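Local coordinates for beta-N-acetylglucosaminidase-like protein Glycoside hydrolase family 20 (Flavobacterium johnsoniae, PDB 6YHH) that probably removes terminal N-acetylglucosamine units from chitin-derived oligosaccharides, acting as a family 20 beta-N-acetylhexosaminidase, at residues Val183-Gly187 with Glu274-Phe280; Phe157-Val163 with Gly205-Thr209; Ser409-Asp415 with Gly446-Trp451. All coordinates share one frame; numbering follows the deposited sequence.

Contact 1 of 3, residues Val183-Gly187 with Glu274-Phe280; sequences VDDQG and ERNAGIF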
ATOM      1  N   VAL A 183       8.856 -12.547 -17.518  1.00  9.12           N
ATOM      2  CA  VAL A 183      10.034 -13.361 -17.513  1.00 10.50           C
ATOM      3  C   VAL A 183      11.232 -12.553 -17.994  1.00 10.33           C
ATOM      4  O   VAL A 183      11.103 -11.753 -18.938  1.00 11.18           O
ATOM      5  CB  VAL A 183       9.892 -14.587 -18.484  1.00 11.50           C
ATOM      6  CG1 VAL A 183      11.126 -15.464 -18.280  1.00 13.09           C
ATOM      7  CG2 VAL A 183       8.524 -15.311 -18.264  1.00 13.82           C
ATOM      8  N   ASP A 184      12.379 -12.715 -17.323  1.00  8.25           N
ATOM      9  CA  ASP A 184      13.614 -12.158 -17.786  1.00  8.50           C
ATOM     10  C   ASP A 184      14.722 -12.939 -17.071  1.00  8.45           C
ATOM     11  O   ASP A 184      14.464 -14.043 -16.460  1.00  8.16           O
ATOM     12  CB  ASP A 184      13.661 -10.634 -17.540  1.00  8.20           C
ATOM     13  CG  ASP A 184      14.483  -9.910 -18.547  1.00  8.78           C
ATOM     14  OD1 ASP A 184      15.740 -10.100 -18.517  1.00  8.60           O
ATOM     15  OD2 ASP A 184      13.945  -9.190 -19.387  1.00  8.70           O
ATOM     16  N   ASP A 185      15.957 -12.460 -17.162  1.00  7.97           N
ATOM     17  CA  ASP A 185      17.095 -13.193 -16.589  1.00  8.45           C
ATOM     18  C   ASP A 185      16.996 -13.382 -15.056  1.00  8.49           C
ATOM     19  O   ASP A 185      17.553 -14.304 -14.472  1.00  8.16           O
ATOM     20  CB  ASP A 185      18.423 -12.462 -16.871  1.00  7.75           C
ATOM     21  CG  ASP A 185      18.786 -12.432 -18.351  1.00  8.64           C
ATOM     22  OD1 ASP A 185      19.148 -13.525 -18.882  1.00 10.09           O
ATOM     23  OD2 ASP A 185      18.706 -11.287 -18.897  1.00  9.09           O
ATOM     24  N   GLN A 186      16.285 -12.447 -14.449  1.00  7.94           N
ATOM     25  CA  GLN A 186      16.202 -12.291 -13.007  1.00  8.14           C
ATOM     26  C   GLN A 186      14.995 -13.023 -12.385  1.00  8.26           C
ATOM     27  O   GLN A 186      14.736 -12.860 -11.183  1.00  7.85           O
ATOM     28  CB  GLN A 186      16.143 -10.789 -12.672  1.00  8.04           C
ATOM     29  CG  GLN A 186      17.390 -10.045 -13.028  1.00  8.14           C
ATOM     30  CD  GLN A 186      17.536  -9.662 -14.497  1.00  7.22           C
ATOM     31  OE1 GLN A 186      16.652  -9.861 -15.316  1.00  7.19           O
ATOM     32  NE2 GLN A 186      18.684  -9.156 -14.832  1.00  7.45           N
ATOM     33  N   GLY A 187      14.209 -13.741 -13.231  1.00  7.92           N
ATOM     34  CA  GLY A 187      13.122 -14.527 -12.700  1.00  9.40           C
ATOM     35  C   GLY A 187      11.975 -14.723 -13.657  1.00  7.70           C
ATOM     36  O   GLY A 187      11.724 -13.902 -14.486  1.00  8.25           O
ATOM     37  N   GLU A 274      19.758 -14.574 -12.464  1.00 10.65           N
ATOM     38  CA  GLU A 274      20.655 -13.472 -12.448  1.00  9.68           C
ATOM     39  C   GLU A 274      20.267 -12.435 -11.350  1.00  9.50           C
ATOM     40  O   GLU A 274      19.126 -12.107 -11.214  1.00  9.15           O
ATOM     41  CB  GLU A 274      20.661 -12.812 -13.795  1.00 11.83           C
ATOM     42  CG  GLU A 274      21.594 -11.685 -13.940  1.00 13.33           C
ATOM     43  CD  GLU A 274      23.041 -12.117 -13.667  1.00 15.35           C
ATOM     44  OE1 GLU A 274      23.537 -13.203 -14.057  1.00 14.75           O
ATOM     45  OE2 GLU A 274      23.603 -11.375 -12.912  1.00 14.43           O
ATOM     46  N   ARG A 275      21.283 -11.965 -10.602  1.00  9.82           N
ATOM     47  CA  ARG A 275      21.057 -11.046  -9.472  1.00 10.32           C
ATOM     48  C   ARG A 275      21.421  -9.602  -9.850  1.00 10.37           C
ATOM     49  O   ARG A 275      21.070  -8.665  -9.075  1.00  9.87           O
ATOM     50  CB  ARG A 275      21.846 -11.470  -8.231  1.00 11.09           C
ATOM     51  CG  ARG A 275      21.545 -12.898  -7.773  1.00 10.23           C
ATOM     52  CD  ARG A 275      20.070 -13.100  -7.580  1.00 10.64           C
ATOM     53  NE  ARG A 275      19.786 -14.419  -7.047  1.00 11.37           N
ATOM     54  CZ  ARG A 275      18.548 -14.837  -6.842  1.00 11.68           C
ATOM     55  NH1 ARG A 275      17.563 -14.078  -7.139  1.00 12.15           N
ATOM     56  NH2 ARG A 275      18.326 -16.096  -6.413  1.00 12.40           N
ATOM     57  N   ASN A 276      22.178  -9.433 -10.905  1.00  9.65           N
ATOM     58  CA  ASN A 276      22.641  -8.100 -11.358  1.00 10.08           C
ATOM     59  C   ASN A 276      21.795  -7.656 -12.541  1.00  9.78           C
ATOM     60  O   ASN A 276      20.994  -8.401 -13.084  1.00 10.11           O
ATOM     61  CB  ASN A 276      24.093  -8.199 -11.851  1.00 11.10           C
ATOM     62  CG  ASN A 276      25.059  -8.389 -10.708  1.00 15.32           C
ATOM     63  OD1 ASN A 276      24.789  -8.037  -9.602  1.00 16.94           O
ATOM     64  ND2 ASN A 276      26.181  -8.912 -10.993  1.00 19.78           N
ATOM     65  N   ALA A 277      21.954  -6.394 -12.937  1.00 10.42           N
ATOM     66  CA  ALA A 277      21.393  -5.875 -14.138  1.00 10.69           C
ATOM     67  C   ALA A 277      22.353  -6.018 -15.292  1.00 12.44           C
ATOM     68  O   ALA A 277      23.588  -6.083 -15.086  1.00 11.62           O
ATOM     69  CB  ALA A 277      21.099  -4.394 -13.935  1.00 11.12           C
ATOM     70  N   GLY A 278      21.805  -5.980 -16.505  1.00 11.67           N
ATOM     71  CA  GLY A 278      22.681  -6.014 -17.688  1.00 14.21           C
ATOM     72  C   GLY A 278      22.133  -6.890 -18.806  1.00 11.41           C
ATOM     73  O   GLY A 278      20.968  -7.171 -18.856  1.00 10.32           O
ATOM     74  N   ILE A 279      23.003  -7.117 -19.772  1.00 10.00           N
ATOM     75  CA  ILE A 279      22.730  -7.949 -20.923  1.00 11.06           C
ATOM     76  C   ILE A 279      23.532  -9.192 -20.734  1.00 12.17           C
ATOM     77  O   ILE A 279      24.795  -9.103 -20.589  1.00 14.39           O
ATOM     78  CB  ILE A 279      23.123  -7.266 -22.254  1.00 11.28           C
ATOM     79  CG1 ILE A 279      22.395  -5.945 -22.401  1.00 13.10           C
ATOM     80  CG2 ILE A 279      22.769  -8.220 -23.380  1.00 12.46           C
ATOM     81  CD1 ILE A 279      22.840  -5.072 -23.576  1.00 14.73           C
ATOM     82  N   PHE A 280      22.907 -10.352 -20.766  1.00 11.07           N
ATOM     83  CA  PHE A 280      23.555 -11.604 -20.420  1.00 11.05           C
ATOM     84  C   PHE A 280      23.584 -12.558 -21.595  1.00 10.76           C
ATOM     85  O   PHE A 280      22.769 -12.434 -22.565  1.00 12.01           O
ATOM     86  CB  PHE A 280      22.911 -12.214 -19.155  1.00 10.48           C
ATOM     87  CG  PHE A 280      23.034 -11.273 -17.947  1.00 11.16           C
ATOM     88  CD1 PHE A 280      24.208 -11.204 -17.203  1.00 11.51           C
ATOM     89  CD2 PHE A 280      22.038 -10.383 -17.669  1.00 11.87           C
ATOM     90  CE1 PHE A 280      24.357 -10.240 -16.194  1.00 11.93           C
ATOM     91  CE2 PHE A 280      22.157  -9.469 -16.642  1.00 11.89           C
ATOM     92  CZ  PHE A 280      23.310  -9.397 -15.900  1.00 12.81           C
TER
HETATM   93  O   HOH W   1      18.729  -8.764 -17.905  1.00  8.81           O
HETATM   94  O   HOH W   2      20.057 -10.145 -21.050  1.00 10.62           O
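Asp185 and Gln186 each hold CG anti to their own carbonyl carbon (chi1 -66° and -65°), and the Gln186 chain then bends at chi2. The Asp185 carboxylate is thereby set beside Phe280, and the Gln186 amide beside Asn276. The site lies at the C-terminal end of strand 177-184 in the TIM barrel of the catalytic domain. A type I beta turn from Asp184 to Gly187 carries both side chains. Residues 274-280 belong to the loop between helices 238-243 and 289-302.

Two hydrogen bonds join the segments directly. Glu274 N gives one to Asp185 O at 3.0 Å, from above the carbonyl plane. Gln186 NE2 gives the other to Asn276 O, also at 3.0 Å. The second bond lies in both the carbonyl plane and the amide plane and is nearly straight, with an N-H...O angle of 166°. Gln186 OE1 is held by Arg155, so both ends of the amide are gripped and its rotation is fixed.

Two waters extend the link. Water 1 accepts a bond from Gln186 NE2 at 3.1 Å and sits 2.7 Å from Asp185 OD2. Water 2 donates to Asp185 OD2 at 2.8 Å and accepts from Phe280 N at 2.9 Å, tying the carboxylate to the loop backbone. The other oxygen, Asp185 OD1, is bonded to Ser238.

The Phe280 ring packs against this polar cluster. Its edge meets the carboxylate, with CD2 3.7 Å from Asp185 OD2, and the two planes are turned steeply against each other. Over one face of the same ring, offset toward the rim, lies Glu274 CG, 3.4 Å above the plane.

Contact 2 of 3, residues Phe157-Val163 with Gly205-Thr209; sequences FQPVDVV and GLYYT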
ATOM      1  N   PHE A 157       9.989  -8.298  -8.574  1.00  6.93           N
ATOM      2  CA  PHE A 157       8.635  -8.793  -8.582  1.00  7.48           C
ATOM      3  C   PHE A 157       7.739  -7.701  -8.040  1.00  7.30           C
ATOM      4  O   PHE A 157       8.048  -7.052  -6.986  1.00  8.53           O
ATOM      5  CB  PHE A 157       8.505 -10.099  -7.832  1.00  7.84           C
ATOM      6  CG  PHE A 157       7.097 -10.628  -7.746  1.00  7.77           C
ATOM      7  CD1 PHE A 157       6.503 -11.167  -8.893  1.00  7.89           C
ATOM      8  CD2 PHE A 157       6.376 -10.651  -6.544  1.00  8.28           C
ATOM      9  CE1 PHE A 157       5.219 -11.626  -8.898  1.00  8.31           C
ATOM     10  CE2 PHE A 157       5.068 -11.134  -6.550  1.00  8.50           C
ATOM     11  CZ  PHE A 157       4.509 -11.678  -7.719  1.00  8.17           C
ATOM     12  N   GLN A 158       6.608  -7.530  -8.705  1.00  7.83           N
ATOM     13  CA  GLN A 158       5.603  -6.559  -8.287  1.00  8.27           C
ATOM     14  C   GLN A 158       4.318  -7.318  -7.910  1.00  8.70           C
ATOM     15  O   GLN A 158       3.610  -7.855  -8.788  1.00  8.28           O
ATOM     16  CB  GLN A 158       5.311  -5.567  -9.362  1.00  8.85           C
ATOM     17  CG  GLN A 158       6.545  -4.889  -9.945  1.00  8.74           C
ATOM     18  CD  GLN A 158       7.246  -4.008  -8.926  1.00  8.40           C
ATOM     19  OE1 GLN A 158       6.639  -3.399  -8.097  1.00  8.21           O
ATOM     20  NE2 GLN A 158       8.554  -4.002  -9.014  1.00  8.67           N
ATOM     21  N   PRO A 159       4.006  -7.347  -6.624  1.00  8.25           N
ATOM     22  CA  PRO A 159       2.846  -8.146  -6.166  1.00  8.70           C
ATOM     23  C   PRO A 159       1.494  -7.660  -6.768  1.00  9.32           C
ATOM     24  O   PRO A 159       1.369  -6.574  -7.336  1.00  8.31           O
ATOM     25  CB  PRO A 159       2.854  -7.937  -4.653  1.00  8.78           C
ATOM     26  CG  PRO A 159       4.273  -7.799  -4.338  1.00  9.81           C
ATOM     27  CD  PRO A 159       4.725  -6.826  -5.457  1.00  9.92           C
ATOM     28  N   VAL A 160       0.499  -8.542  -6.584  1.00  8.78           N
ATOM     29  CA  VAL A 160      -0.842  -8.292  -7.083  1.00  8.45           C
ATOM     30  C   VAL A 160      -1.310  -6.908  -6.758  1.00  8.29           C
ATOM     31  O   VAL A 160      -1.929  -6.238  -7.630  1.00  9.08           O
ATOM     32  CB  VAL A 160      -1.801  -9.362  -6.549  1.00  8.88           C
ATOM     33  CG1 VAL A 160      -3.235  -8.935  -6.739  1.00  9.13           C
ATOM     34  CG2 VAL A 160      -1.483 -10.703  -7.160  1.00  8.94           C
ATOM     35  N   ASP A 161      -1.077  -6.402  -5.527  1.00  8.34           N
ATOM     36  CA  ASP A 161      -1.584  -5.069  -5.180  1.00  9.18           C
ATOM     37  C   ASP A 161      -1.010  -3.948  -6.064  1.00  9.02           C
ATOM     38  O   ASP A 161      -1.687  -2.958  -6.368  1.00  8.78           O
ATOM     39  CB  ASP A 161      -1.406  -4.718  -3.691  1.00  9.96           C
ATOM     40  CG  ASP A 161       0.046  -4.726  -3.237  1.00 11.99           C
ATOM     41  OD1 ASP A 161       0.695  -5.699  -3.387  1.00 14.20           O
ATOM     42  OD2 ASP A 161       0.461  -3.720  -2.664  1.00 16.22           O
ATOM     43  N   VAL A 162       0.272  -4.086  -6.412  1.00  8.77           N
ATOM     44  CA  VAL A 162       0.903  -3.086  -7.270  1.00  8.47           C
ATOM     45  C   VAL A 162       0.259  -3.099  -8.635  1.00  7.59           C
ATOM     46  O   VAL A 162      -0.059  -2.032  -9.214  1.00  6.98           O
ATOM     47  CB  VAL A 162       2.398  -3.380  -7.464  1.00  8.60           C
ATOM     48  CG1 VAL A 162       3.035  -2.363  -8.397  1.00  8.92           C
ATOM     49  CG2 VAL A 162       3.163  -3.339  -6.102  1.00 10.93           C
ATOM     50  N   VAL A 163       0.012  -4.292  -9.174  1.00  7.26           N
ATOM     51  CA  VAL A 163      -0.554  -4.433 -10.517  1.00  7.30           C
ATOM     52  C   VAL A 163      -1.965  -3.830 -10.523  1.00  7.81           C
ATOM     53  O   VAL A 163      -2.313  -3.033 -11.427  1.00  8.64           O
ATOM     54  CB  VAL A 163      -0.588  -5.925 -10.913  1.00  7.02           C
ATOM     55  CG1 VAL A 163      -1.351  -6.106 -12.226  1.00  7.83           C
ATOM     56  CG2 VAL A 163       0.821  -6.487 -11.010  1.00  7.55           C
ATOM     57  N   GLY A 205      10.393 -18.218  -5.460  1.00 10.27           N
ATOM     58  CA  GLY A 205       9.046 -18.207  -4.836  1.00 10.81           C
ATOM     59  C   GLY A 205       8.175 -17.027  -5.091  1.00 10.38           C
ATOM     60  O   GLY A 205       7.110 -16.942  -4.475  1.00 12.03           O
ATOM     61  N   LEU A 206       8.614 -16.160  -6.017  1.00  9.43           N
ATOM     62  CA  LEU A 206       7.931 -14.873  -6.304  1.00 10.09           C
ATOM     63  C   LEU A 206       7.315 -15.020  -7.704  1.00  9.79           C
ATOM     64  O   LEU A 206       8.045 -15.110  -8.704  1.00  8.39           O
ATOM     65  CB  LEU A 206       8.965 -13.758  -6.276  1.00 11.72           C
ATOM     66  CG  LEU A 206       9.624 -13.470  -4.959  1.00 13.03           C
ATOM     67  CD1 LEU A 206      10.717 -12.439  -5.117  1.00 15.84           C
ATOM     68  CD2 LEU A 206       8.600 -13.032  -3.943  1.00 15.85           C
ATOM     69  N   TYR A 207       5.972 -15.115  -7.776  1.00 10.13           N
ATOM     70  CA  TYR A 207       5.274 -15.366  -9.005  1.00  9.50           C
ATOM     71  C   TYR A 207       3.787 -15.125  -8.832  1.00  9.24           C
ATOM     72  O   TYR A 207       3.293 -15.069  -7.708  1.00  9.27           O
ATOM     73  CB  TYR A 207       5.524 -16.816  -9.585  1.00 11.36           C
ATOM     74  CG  TYR A 207       5.023 -17.916  -8.651  1.00 12.37           C
ATOM     75  CD1 TYR A 207       5.841 -18.372  -7.602  1.00 13.49           C
ATOM     76  CD2 TYR A 207       3.805 -18.478  -8.809  1.00 13.36           C
ATOM     77  CE1 TYR A 207       5.391 -19.330  -6.710  1.00 15.68           C
ATOM     78  CE2 TYR A 207       3.350 -19.460  -7.919  1.00 15.06           C
ATOM     79  CZ  TYR A 207       4.147 -19.885  -6.915  1.00 16.30           C
ATOM     80  OH  TYR A 207       3.706 -20.879  -6.075  1.00 16.82           O
ATOM     81  N   TYR A 208       3.129 -14.954  -9.963  1.00  8.45           N
ATOM     82  CA  TYR A 208       1.673 -14.847  -9.986  1.00  8.60           C
ATOM     83  C   TYR A 208       1.061 -16.225 -10.222  1.00  8.90           C
ATOM     84  O   TYR A 208       1.500 -16.968 -11.118  1.00 10.27           O
ATOM     85  CB  TYR A 208       1.194 -13.996 -11.081  1.00  8.80           C
ATOM     86  CG  TYR A 208       1.858 -12.611 -11.089  1.00  8.38           C
ATOM     87  CD1 TYR A 208       1.482 -11.646 -10.180  1.00  8.37           C
ATOM     88  CD2 TYR A 208       2.823 -12.296 -12.036  1.00  8.77           C
ATOM     89  CE1 TYR A 208       2.130 -10.397 -10.187  1.00  8.05           C
ATOM     90  CE2 TYR A 208       3.412 -11.039 -12.077  1.00  8.13           C
ATOM     91  CZ  TYR A 208       3.016 -10.100 -11.174  1.00  7.86           C
ATOM     92  OH  TYR A 208       3.645  -8.843 -11.236  1.00  7.75           O
ATOM     93  N   THR A 209       0.085 -16.577  -9.390  1.00  8.85           N
ATOM     94  CA  THR A 209      -0.629 -17.829  -9.659  1.00  8.90           C
ATOM     95  C   THR A 209      -1.487 -17.678 -10.894  1.00  8.80           C
ATOM     96  O   THR A 209      -1.838 -16.600 -11.315  1.00  9.46           O
ATOM     97  CB  THR A 209      -1.496 -18.304  -8.479  1.00  8.45           C
ATOM     98  OG1 THR A 209      -2.658 -17.447  -8.350  1.00  8.77           O
ATOM     99  CG2 THR A 209      -0.756 -18.340  -7.217  1.00  9.63           C
TER
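Phe157 and Tyr208 supply the aromatic part of this contact. Their rings meet obliquely, with planes at 47° and centroids 4.8 Å apart. Phe157 CE1 sits over the centre of the Tyr208 ring, 3.5 Å from Tyr208 CZ. With CG anti to the backbone N (chi1 177°), the Phe157 ring reaches across to the loop 205-209. Backbone of that loop covers one face of the Phe157 ring: Leu206 C lies over its centre and Tyr207 N nearer the rim.

Aliphatic groups touch the two rings at longer range. Leu206 CB touches Phe157 CG at 3.9 Å. From the start of helix 160-172, Val160 CG2 comes to the edge of the Tyr208 ring, 4.3 Å from CD1. Val163 CG2 approaches the same ring obliquely, 4.2 Å from CE1.

One hydrogen bond crosses between the segments. Tyr208 OH donates to Gln158 O at 2.6 Å, in the carbonyl plane and on a lone pair. The bond fixes the far end of a ring that already has Phe157 over one face. A phenylalanine in place of Tyr208 would probably leave Gln158 O without this donor and the end of the ring without its hold.

In the barrel of the catalytic domain, Pro159 is the N-cap of helix 160-172, and Thr209 is the N-cap of helix 210-222. The contact therefore joins the starts of two barrel helices. Ile213 of helix 210-222 and Leu182 of strand 177-184 also pack on Tyr208, while Val163 touches Phe178 of that strand and Ile216 of that helix.

Contact 3 of 3, residues Ser409-Asp415 with Gly446-Trp451; sequences SNGFYID and GEATMW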
ATOM      1  N   SER A 409       7.953   2.355 -28.109  1.00  9.03           N
ATOM      2  CA  SER A 409       8.448   2.562 -26.719  1.00  8.37           C
ATOM      3  C   SER A 409       9.732   3.384 -26.591  1.00  9.40           C
ATOM      4  O   SER A 409       9.949   3.971 -25.513  1.00  8.77           O
ATOM      5  CB  SER A 409       8.558   1.245 -25.902  1.00  8.96           C
ATOM      6  OG  SER A 409       7.244   0.800 -25.619  1.00  9.17           O
ATOM      7  N   ASN A 410      10.553   3.441 -27.630  1.00  8.41           N
ATOM      8  CA  ASN A 410      11.706   4.325 -27.603  1.00  9.51           C
ATOM      9  C   ASN A 410      11.260   5.752 -27.236  1.00  9.34           C
ATOM     10  O   ASN A 410      10.241   6.224 -27.798  1.00  8.74           O
ATOM     11  CB  ASN A 410      12.365   4.425 -28.997  1.00 10.33           C
ATOM     12  CG  ASN A 410      13.649   5.234 -28.947  1.00 10.84           C
ATOM     13  OD1 ASN A 410      13.691   6.423 -29.347  1.00 11.53           O
ATOM     14  ND2 ASN A 410      14.642   4.665 -28.246  1.00 12.22           N
ATOM     15  N   GLY A 411      11.967   6.375 -26.293  1.00  8.37           N
ATOM     16  CA  GLY A 411      11.643   7.722 -25.798  1.00  9.11           C
ATOM     17  C   GLY A 411      10.602   7.767 -24.690  1.00  8.87           C
ATOM     18  O   GLY A 411      10.263   8.838 -24.181  1.00  8.23           O
ATOM     19  N   PHE A 412      10.080   6.570 -24.296  1.00  8.20           N
ATOM     20  CA  PHE A 412       9.152   6.416 -23.172  1.00  7.96           C
ATOM     21  C   PHE A 412       9.763   5.419 -22.116  1.00  8.09           C
ATOM     22  O   PHE A 412       9.015   4.744 -21.373  1.00  8.65           O
ATOM     23  CB  PHE A 412       7.812   5.855 -23.639  1.00  7.95           C
ATOM     24  CG  PHE A 412       7.032   6.723 -24.622  1.00  8.40           C
ATOM     25  CD1 PHE A 412       6.837   8.075 -24.424  1.00  8.27           C
ATOM     26  CD2 PHE A 412       6.398   6.146 -25.712  1.00  9.40           C
ATOM     27  CE1 PHE A 412       5.999   8.808 -25.266  1.00  8.44           C
ATOM     28  CE2 PHE A 412       5.629   6.888 -26.571  1.00  9.44           C
ATOM     29  CZ  PHE A 412       5.413   8.237 -26.357  1.00  8.23           C
ATOM     30  N   TYR A 413      11.082   5.485 -21.992  1.00  8.44           N
ATOM     31  CA  TYR A 413      11.825   4.634 -21.030  1.00  9.17           C
ATOM     32  C   TYR A 413      11.871   5.346 -19.676  1.00  8.84           C
ATOM     33  O   TYR A 413      12.910   5.857 -19.257  1.00  8.93           O
ATOM     34  CB  TYR A 413      13.201   4.266 -21.568  1.00 10.37           C
ATOM     35  CG  TYR A 413      13.131   3.006 -22.415  1.00  9.94           C
ATOM     36  CD1 TYR A 413      12.282   2.939 -23.512  1.00 11.53           C
ATOM     37  CD2 TYR A 413      13.861   1.872 -22.084  1.00 12.36           C
ATOM     38  CE1 TYR A 413      12.168   1.759 -24.241  1.00 11.62           C
ATOM     39  CE2 TYR A 413      13.806   0.714 -22.876  1.00 12.07           C
ATOM     40  CZ  TYR A 413      12.881   0.653 -23.868  1.00 12.40           C
ATOM     41  OH  TYR A 413      12.726  -0.538 -24.542  1.00 14.49           O
ATOM     42  N   ILE A 414      10.734   5.311 -18.971  1.00  9.61           N
ATOM     43  CA  ILE A 414      10.539   6.060 -17.698  1.00  9.26           C
ATOM     44  C   ILE A 414      11.492   5.545 -16.588  1.00  9.53           C
ATOM     45  O   ILE A 414      11.810   6.270 -15.661  1.00  9.04           O
ATOM     46  CB  ILE A 414       9.063   5.953 -17.229  1.00  9.15           C
ATOM     47  CG1 ILE A 414       8.506   4.560 -17.320  1.00  9.59           C
ATOM     48  CG2 ILE A 414       8.166   6.801 -18.073  1.00 10.40           C
ATOM     49  CD1 ILE A 414       7.186   4.367 -16.601  1.00 10.06           C
ATOM     50  N   ASP A 415      11.994   4.299 -16.704  1.00  8.26           N
ATOM     51  CA  ASP A 415      12.913   3.801 -15.728  1.00  8.02           C
ATOM     52  C   ASP A 415      14.222   4.519 -15.669  1.00  8.70           C
ATOM     53  O   ASP A 415      14.913   4.446 -14.641  1.00  8.36           O
ATOM     54  CB  ASP A 415      13.154   2.291 -15.973  1.00  8.30           C
ATOM     55  CG  ASP A 415      13.797   2.033 -17.295  1.00  8.77           C
ATOM     56  OD1 ASP A 415      13.233   2.499 -18.301  1.00 10.50           O
ATOM     57  OD2 ASP A 415      14.872   1.350 -17.355  1.00  9.45           O
ATOM     58  N   GLY A 446       1.732   3.841 -28.550  1.00 10.45           N
ATOM     59  CA  GLY A 446       2.996   3.829 -27.790  1.00 11.08           C
ATOM     60  C   GLY A 446       2.795   3.214 -26.433  1.00 10.04           C
ATOM     61  O   GLY A 446       1.657   2.981 -25.995  1.00 10.15           O
ATOM     62  N   GLU A 447       3.936   2.992 -25.777  1.00 10.54           N
ATOM     63  CA  GLU A 447       3.931   2.421 -24.478  1.00 10.42           C
ATOM     64  C   GLU A 447       5.102   2.865 -23.609  1.00  8.68           C
ATOM     65  O   GLU A 447       6.254   2.739 -24.027  1.00  9.35           O
ATOM     66  CB  GLU A 447       3.925   0.942 -24.708  1.00 11.82           C
ATOM     67  CG  GLU A 447       3.910   0.091 -23.546  1.00 12.19           C
ATOM     68  CD  GLU A 447       3.814  -1.393 -24.013  1.00 11.90           C
ATOM     69  OE1 GLU A 447       4.814  -2.105 -23.816  1.00 10.81           O
ATOM     70  OE2 GLU A 447       2.753  -1.841 -24.547  1.00 12.61           O
ATOM     71  N   ALA A 448       4.765   3.307 -22.413  1.00  8.81           N
ATOM     72  CA  ALA A 448       5.787   3.606 -21.360  1.00  9.17           C
ATOM     73  C   ALA A 448       6.287   2.266 -20.852  1.00  9.15           C
ATOM     74  O   ALA A 448       5.451   1.345 -20.616  1.00 10.11           O
ATOM     75  CB  ALA A 448       5.180   4.416 -20.242  1.00  9.50           C
ATOM     76  N   THR A 449       7.598   2.134 -20.674  1.00  9.06           N
ATOM     77  CA  THR A 449       8.165   0.877 -20.205  1.00  9.63           C
ATOM     78  C   THR A 449       8.811   1.027 -18.844  1.00  9.45           C
ATOM     79  O   THR A 449       9.860   1.631 -18.713  1.00 10.10           O
ATOM     80  CB  THR A 449       9.227   0.279 -21.141  1.00  9.31           C
ATOM     81  OG1 THR A 449      10.324   1.225 -21.326  1.00  9.23           O
ATOM     82  CG2 THR A 449       8.633  -0.075 -22.481  1.00 10.50           C
ATOM     83  N   MET A 450       8.198   0.460 -17.819  1.00  7.18           N
ATOM     84  CA  MET A 450       8.777   0.455 -16.474  1.00  7.18           C
ATOM     85  C   MET A 450       9.558  -0.801 -16.166  1.00  7.23           C
ATOM     86  O   MET A 450       9.039  -1.779 -15.581  1.00  8.05           O
ATOM     87  CB  MET A 450       7.757   0.673 -15.371  1.00  7.71           C
ATOM     88  CG  MET A 450       8.448   0.930 -14.014  1.00  8.41           C
ATOM     89  SD  MET A 450       9.532   2.370 -14.033  1.00  8.99           S
ATOM     90  CE  MET A 450      10.597   1.930 -12.652  1.00  9.80           C
ATOM     91  N   TRP A 451      10.791  -0.805 -16.637  1.00  6.86           N
ATOM     92  CA  TRP A 451      11.815  -1.778 -16.277  1.00  6.84           C
ATOM     93  C   TRP A 451      12.150  -1.627 -14.770  1.00  7.32           C
ATOM     94  O   TRP A 451      12.193  -0.510 -14.258  1.00  7.65           O
ATOM     95  CB  TRP A 451      13.026  -1.648 -17.113  1.00  7.14           C
ATOM     96  CG  TRP A 451      12.760  -1.712 -18.576  1.00  7.60           C
ATOM     97  CD1 TRP A 451      12.646  -0.665 -19.437  1.00  8.69           C
ATOM     98  CD2 TRP A 451      12.341  -2.865 -19.308  1.00  8.23           C
ATOM     99  NE1 TRP A 451      12.272  -1.109 -20.704  1.00  8.16           N
ATOM    100  CE2 TRP A 451      12.029  -2.444 -20.621  1.00  7.82           C
ATOM    101  CE3 TRP A 451      12.179  -4.183 -18.978  1.00  8.32           C
ATOM    102  CZ2 TRP A 451      11.696  -3.350 -21.635  1.00  7.83           C
ATOM    103  CZ3 TRP A 451      11.852  -5.083 -19.965  1.00  8.66           C
ATOM    104  CH2 TRP A 451      11.600  -4.683 -21.260  1.00  8.60           C
TER
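Thr449 OG1 sits over the centre of the Tyr413 ring, 3.3 Å above its plane. The Thr449 chi1 of 58° puts OG1 between the backbone N and the carbonyl carbon, and brings Thr449 CG2 to 3.5 Å from Ser409 OG. The contact lies in the TIM barrel, between strand 443-450 and the loop after the neighbouring strand 406-408. An inverse gamma turn centred on Tyr413 shapes that loop.

Ser409 OG donates a hydrogen bond to Glu447 O at 2.7 Å and is also bonded to His381. Thr449 N donates to Phe412 O at 3.1 Å.

Gly446 CA lies 4.2 Å from Phe412 CE2, and a CB there would clash with that ring atom. Ile414 CD1 packs on Met450 CB at 3.9 Å and on Ala448 CB. Ile414 also packs on Val464 of helix 460-464 and Ile471 of helix 467-476. The Glu447 carboxylate is hydrogen-bonded outside the contact, by His179 and Trp146.

At the strand end, Trp451 meets Tyr413 and Asp415. The Tyr413 ring meets the indole five-membered ring obliquely, planes at 36°, with Tyr413 CE2 3.2 Å from Trp451 NE1. The Asp415 carboxylate comes to the indole edge, OD1 lying 3.4 Å from Trp451 CD1.

In the fold
All three contacts belong to one TIM barrel. Contacts 1 and 3 probably border the active site. The side chains of Asp185 in contact 1 and Trp451 in contact 3 each lie about 7 Å from that of Glu317, the predicted proton donor. A Tris molecule, probably from the crystallisation liquor, sits about 3 Å from the side chain of Trp451 and may mark the pocket. His181 is bonded to Asp184 and edge-to-face with Trp451. The centres of contacts 1 and 3 are about 18 Å apart, their nearest atoms about 5 Å. Contact 2 lies away from this site, its centre about 17 Å from that of contact 1 and about 21 Å from that of contact 3.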